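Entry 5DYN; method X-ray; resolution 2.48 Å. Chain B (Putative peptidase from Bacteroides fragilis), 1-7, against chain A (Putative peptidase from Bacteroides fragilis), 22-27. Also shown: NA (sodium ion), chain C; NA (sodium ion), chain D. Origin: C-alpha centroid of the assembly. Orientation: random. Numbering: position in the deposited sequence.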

ATOM      1  N   TRP B   1       9.893  -3.792  -1.050  1.00 28.26           N
ATOM      2  CA  TRP B   1      10.132  -3.135   0.230  1.00 32.74           C
ATOM      3  C   TRP B   1       9.176  -1.971   0.445  1.00 29.74           C
ATOM      4  O   TRP B   1       8.423  -1.599  -0.451  1.00 30.24           O
ATOM      5  CB  TRP B   1      11.581  -2.647   0.321  1.00 28.55           C
ATOM      6  CG  TRP B   1      12.023  -1.805  -0.847  1.00 33.10           C
ATOM      7  CD1 TRP B   1      12.660  -2.237  -1.974  1.00 30.97           C
ATOM      8  CD2 TRP B   1      11.866  -0.384  -0.996  1.00 31.91           C
ATOM      9  NE1 TRP B   1      12.907  -1.179  -2.816  1.00 33.41           N
ATOM     10  CE2 TRP B   1      12.435  -0.029  -2.238  1.00 30.33           C
ATOM     11  CE3 TRP B   1      11.305   0.622  -0.201  1.00 30.97           C
ATOM     12  CZ2 TRP B   1      12.448   1.286  -2.708  1.00 27.61           C
ATOM     13  CZ3 TRP B   1      11.323   1.930  -0.667  1.00 32.90           C
ATOM     14  CH2 TRP B   1      11.890   2.248  -1.910  1.00 26.82           C
ATOM     15  N   PHE B   2       9.201  -1.408   1.647  1.00 29.10           N
ATOM     16  CA  PHE B   2       8.478  -0.174   1.918  1.00 31.66           C
ATOM     17  C   PHE B   2       9.321   0.770   2.762  1.00 31.48           C
ATOM     18  O   PHE B   2      10.039   0.343   3.665  1.00 33.30           O
ATOM     19  CB  PHE B   2       7.149  -0.438   2.627  1.00 36.10           C
ATOM     20  CG  PHE B   2       6.585   0.782   3.297  1.00 32.96           C
ATOM     21  CD1 PHE B   2       5.992   1.783   2.546  1.00 28.55           C
ATOM     22  CD2 PHE B   2       6.684   0.946   4.671  1.00 31.69           C
ATOM     23  CE1 PHE B   2       5.494   2.921   3.154  1.00 29.58           C
ATOM     24  CE2 PHE B   2       6.185   2.081   5.285  1.00 27.85           C
ATOM     25  CZ  PHE B   2       5.592   3.071   4.524  1.00 28.64           C
ATOM     26  N   GLY B   3       9.222   2.058   2.463  1.00 29.79           N
ATOM     27  CA  GLY B   3       9.893   3.070   3.250  1.00 32.13           C
ATOM     28  C   GLY B   3      11.352   3.234   2.889  1.00 33.94           C
ATOM     29  O   GLY B   3      12.084   2.254   2.757  1.00 36.18           O
ATOM     30  N   GLN B   4      11.767   4.484   2.717  1.00 33.62           N
ATOM     31  CA  GLN B   4      13.171   4.799   2.513  1.00 33.15           C
ATOM     32  C   GLN B   4      13.626   5.842   3.522  1.00 34.75           C
ATOM     33  O   GLN B   4      13.172   6.988   3.505  1.00 33.10           O
ATOM     34  CB  GLN B   4      13.425   5.298   1.093  1.00 28.83           C
ATOM     35  CG  GLN B   4      14.854   5.771   0.873  1.00 33.41           C
ATOM     36  CD  GLN B   4      15.062   6.395  -0.492  1.00 35.72           C
ATOM     37  OE1 GLN B   4      14.125   6.913  -1.104  1.00 36.48           O
ATOM     38  NE2 GLN B   4      16.295   6.343  -0.982  1.00 34.59           N
ATOM     39  N   ASP B   5      14.517   5.431   4.414  1.00 36.83           N
ATOM     40  CA  ASP B   5      15.116   6.340   5.377  1.00 37.94           C
ATOM     41  C   ASP B   5      16.590   6.484   5.039  1.00 38.60           C
ATOM     42  O   ASP B   5      17.419   5.697   5.501  1.00 38.10           O
ATOM     43  CB  ASP B   5      14.929   5.825   6.807  1.00 28.48           C
ATOM     44  CG  ASP B   5      15.264   6.869   7.856  1.00 34.60           C
ATOM     45  OD1 ASP B   5      16.350   7.482   7.779  1.00 38.58           O
ATOM     46  OD2 ASP B   5      14.436   7.072   8.769  1.00 40.51           O
ATOM     47  N   GLY B   6      16.913   7.485   4.228  1.00 33.90           N
ATOM     48  CA  GLY B   6      18.275   7.659   3.761  1.00 29.67           C
ATOM     49  C   GLY B   6      18.641   6.544   2.801  1.00 35.43           C
ATOM     50  O   GLY B   6      18.182   6.527   1.660  1.00 34.68           O
ATOM     51  N   ASN B   7      19.463   5.607   3.267  1.00 37.94           N
ATOM     52  CA  ASN B   7      19.847   4.458   2.452  1.00 34.53           C
ATOM     53  C   ASN B   7      19.305   3.152   3.018  1.00 32.39           C
ATOM     54  O   ASN B   7      19.831   2.077   2.728  1.00 32.15           O
ATOM     55  CB  ASN B   7      21.369   4.369   2.323  1.00 38.52           C
ATOM     56  CG  ASN B   7      21.960   5.542   1.575  1.00 36.96           C
ATOM     57  OD1 ASN B   7      21.746   5.699   0.374  1.00 36.85           O
ATOM     58  ND2 ASN B   7      22.726   6.369   2.278  1.00 36.28           N
TER
HETATM   59 NA    NA C 401      16.052   8.785   9.907  1.00 33.95          NA
HETATM   60 NA    NA D 402      15.225  12.689   9.952  1.00 47.52          NA
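Chain A 22-27: MIAQNS

Chain A lies along chain B in the same sense: the nearest CA pairs are B:Gly3 with A:Ile23, whose CA atoms are 5.8 Å apart, and B:Asp5 with A:Gln25, whose CA atoms are 5.0 Å apart, so both numberings rise together. B:Phe2 to B:Asp5 form a strand, and chain A arrives as a strand at A:Met22 before its backbone turns irregular. A:Ala24 (phi/psi -108/9) breaks the extended course, and its CB points away from chain B, as does that of A:Met22, whereas A:Ile23, A:Gln25 and A:Asn26 direct theirs toward it.

Two direct hydrogen bonds join the stretches. B:Gly6 N donates to A:Gln25 O at 3.0 Å with an N-H...O angle of 163°, nearly linear. A:Asn26 ND2 donates to B:Gln4 O at 2.7 Å (140°) and also to A:Ile23 O at 2.9 Å (138°), so a single amide group satisfies one carbonyl on each chain. The other atom of that amide, OD1, caps a backbone N just past the stretch, before the turn that leads into a helix. B:Gln4 O and A:Gln25 O stand 3.4 Å apart; both are acceptors, so no bond links them, but each has its own donor in A:Asn26 ND2 and B:Gly6 N.

The B:Gln4 side chain, with chi1 and chi2 both t, has a partner for each atom of its amide, a weak one in the case of NE2. B:Gln4 OE1 accepts from a water at 2.5 Å, and that water accepts from A:Ser27 N at 2.9 Å, bridging the chains; B:Gln4 NE2 makes a weak bond to B:Gly6 O at 3.3 Å (133°).

A sodium ion supplies the next link. The chain C ion is bound by B:Asp5 OD1 at 2.5 Å, B:Asp5 OD2 at 2.6 Å and A:Gln25 OE1 at 2.4 Å, and by two atoms from elsewhere in the structure. A:Gln25 OE1 also binds the chain D sodium at 2.5 Å, so this one oxygen bridges two ions. Proximity alone would mislead here: A:Gln25 NE2 lies 3.1 Å from B:Asp5 OD1, yet the angle is too poor for a hydrogen bond.

Apolar packing centres on A:Ile23. A:Ile23 CD1 meets B:Phe2 CE2 at 3.9 Å, obliquely to the ring, and approaches B:Gly3 CA at 3.7 Å. An ideal CB on B:Gly3 would fall 2.4 Å from A:Ile23 CD1, a clash, and the residue's positive phi (81°) independently favours glycine. A:Ile23 CG2 packs 3.9 Å from B:Asp5 CB. Together the stretches bury 363 Å², both sides summed.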

ATOM      1  N   MET A  22       5.265   8.265   8.960  1.00 32.03           N
ATOM      2  CA  MET A  22       5.888   8.938   7.827  1.00 36.99           C
ATOM      3  C   MET A  22       7.400   8.754   7.773  1.00 37.72           C
ATOM      4  O   MET A  22       8.148   9.426   8.487  1.00 34.47           O
ATOM      5  CB  MET A  22       5.563  10.430   7.854  1.00 32.28           C
ATOM      6  CG  MET A  22       4.094  10.734   8.034  1.00 36.31           C
ATOM      7  SD  MET A  22       3.740  12.468   7.716  1.00 39.78           S
ATOM      8  CE  MET A  22       2.199  12.626   8.588  1.00 45.35           C
ATOM      9  N   ILE A  23       7.843   7.840   6.920  1.00 37.62           N
ATOM     10  CA  ILE A  23       9.258   7.712   6.616  1.00 34.27           C
ATOM     11  C   ILE A  23       9.582   8.724   5.521  1.00 35.44           C
ATOM     12  O   ILE A  23       9.555   8.404   4.332  1.00 37.86           O
ATOM     13  CB  ILE A  23       9.619   6.283   6.173  1.00 28.48           C
ATOM     14  CG1 ILE A  23       9.102   5.272   7.199  1.00 28.44           C
ATOM     15  CG2 ILE A  23      11.122   6.145   5.975  1.00 28.86           C
ATOM     16  CD1 ILE A  23       9.280   3.827   6.785  1.00 25.36           C
ATOM     17  N   ALA A  24       9.871   9.954   5.932  1.00 38.20           N
ATOM     18  CA  ALA A  24       9.986  11.065   4.994  1.00 32.87           C
ATOM     19  C   ALA A  24      11.424  11.532   4.784  1.00 36.40           C
ATOM     20  O   ALA A  24      11.658  12.555   4.142  1.00 37.14           O
ATOM     21  CB  ALA A  24       9.126  12.226   5.467  1.00 30.79           C
ATOM     22  N   GLN A  25      12.387  10.786   5.316  1.00 37.93           N
ATOM     23  CA  GLN A  25      13.791  11.150   5.151  1.00 38.05           C
ATOM     24  C   GLN A  25      14.273  10.715   3.774  1.00 35.03           C
ATOM     25  O   GLN A  25      15.122   9.830   3.635  1.00 38.19           O
ATOM     26  CB  GLN A  25      14.651  10.533   6.255  1.00 33.13           C
ATOM     27  CG  GLN A  25      16.061  11.096   6.326  1.00 33.14           C
ATOM     28  CD  GLN A  25      16.775  10.681   7.589  1.00 38.87           C
ATOM     29  OE1 GLN A  25      16.263  10.866   8.690  1.00 38.54           O
ATOM     30  NE2 GLN A  25      17.958  10.096   7.439  1.00 43.17           N
ATOM     31  N   ASN A  26      13.715  11.354   2.755  1.00 33.03           N
ATOM     32  CA  ASN A  26      13.974  10.994   1.375  1.00 33.45           C
ATOM     33  C   ASN A  26      13.540  12.119   0.453  1.00 36.77           C
ATOM     34  O   ASN A  26      13.400  13.262   0.888  1.00 37.26           O
ATOM     35  CB  ASN A  26      13.250   9.694   1.022  1.00 30.21           C
ATOM     36  CG  ASN A  26      11.818   9.676   1.519  1.00 33.67           C
ATOM     37  OD1 ASN A  26      11.087  10.656   1.373  1.00 37.58           O
ATOM     38  ND2 ASN A  26      11.413   8.566   2.130  1.00 30.26           N
ATOM     39  N   SER A  27      13.310  11.790  -0.812  1.00 34.65           N
ATOM     40  CA  SER A  27      12.924  12.787  -1.803  1.00 35.88           C
ATOM     41  C   SER A  27      11.533  13.365  -1.541  1.00 38.62           C
ATOM     42  O   SER A  27      11.163  14.380  -2.126  1.00 39.87           O
ATOM     43  CB  SER A  27      12.976  12.182  -3.207  1.00 35.61           C
ATOM     44  OG  SER A  27      11.902  11.282  -3.407  1.00 36.90           O
TER
HETATM   45  O   HOH W   1      14.131   9.270  -2.051  1.00 33.89           O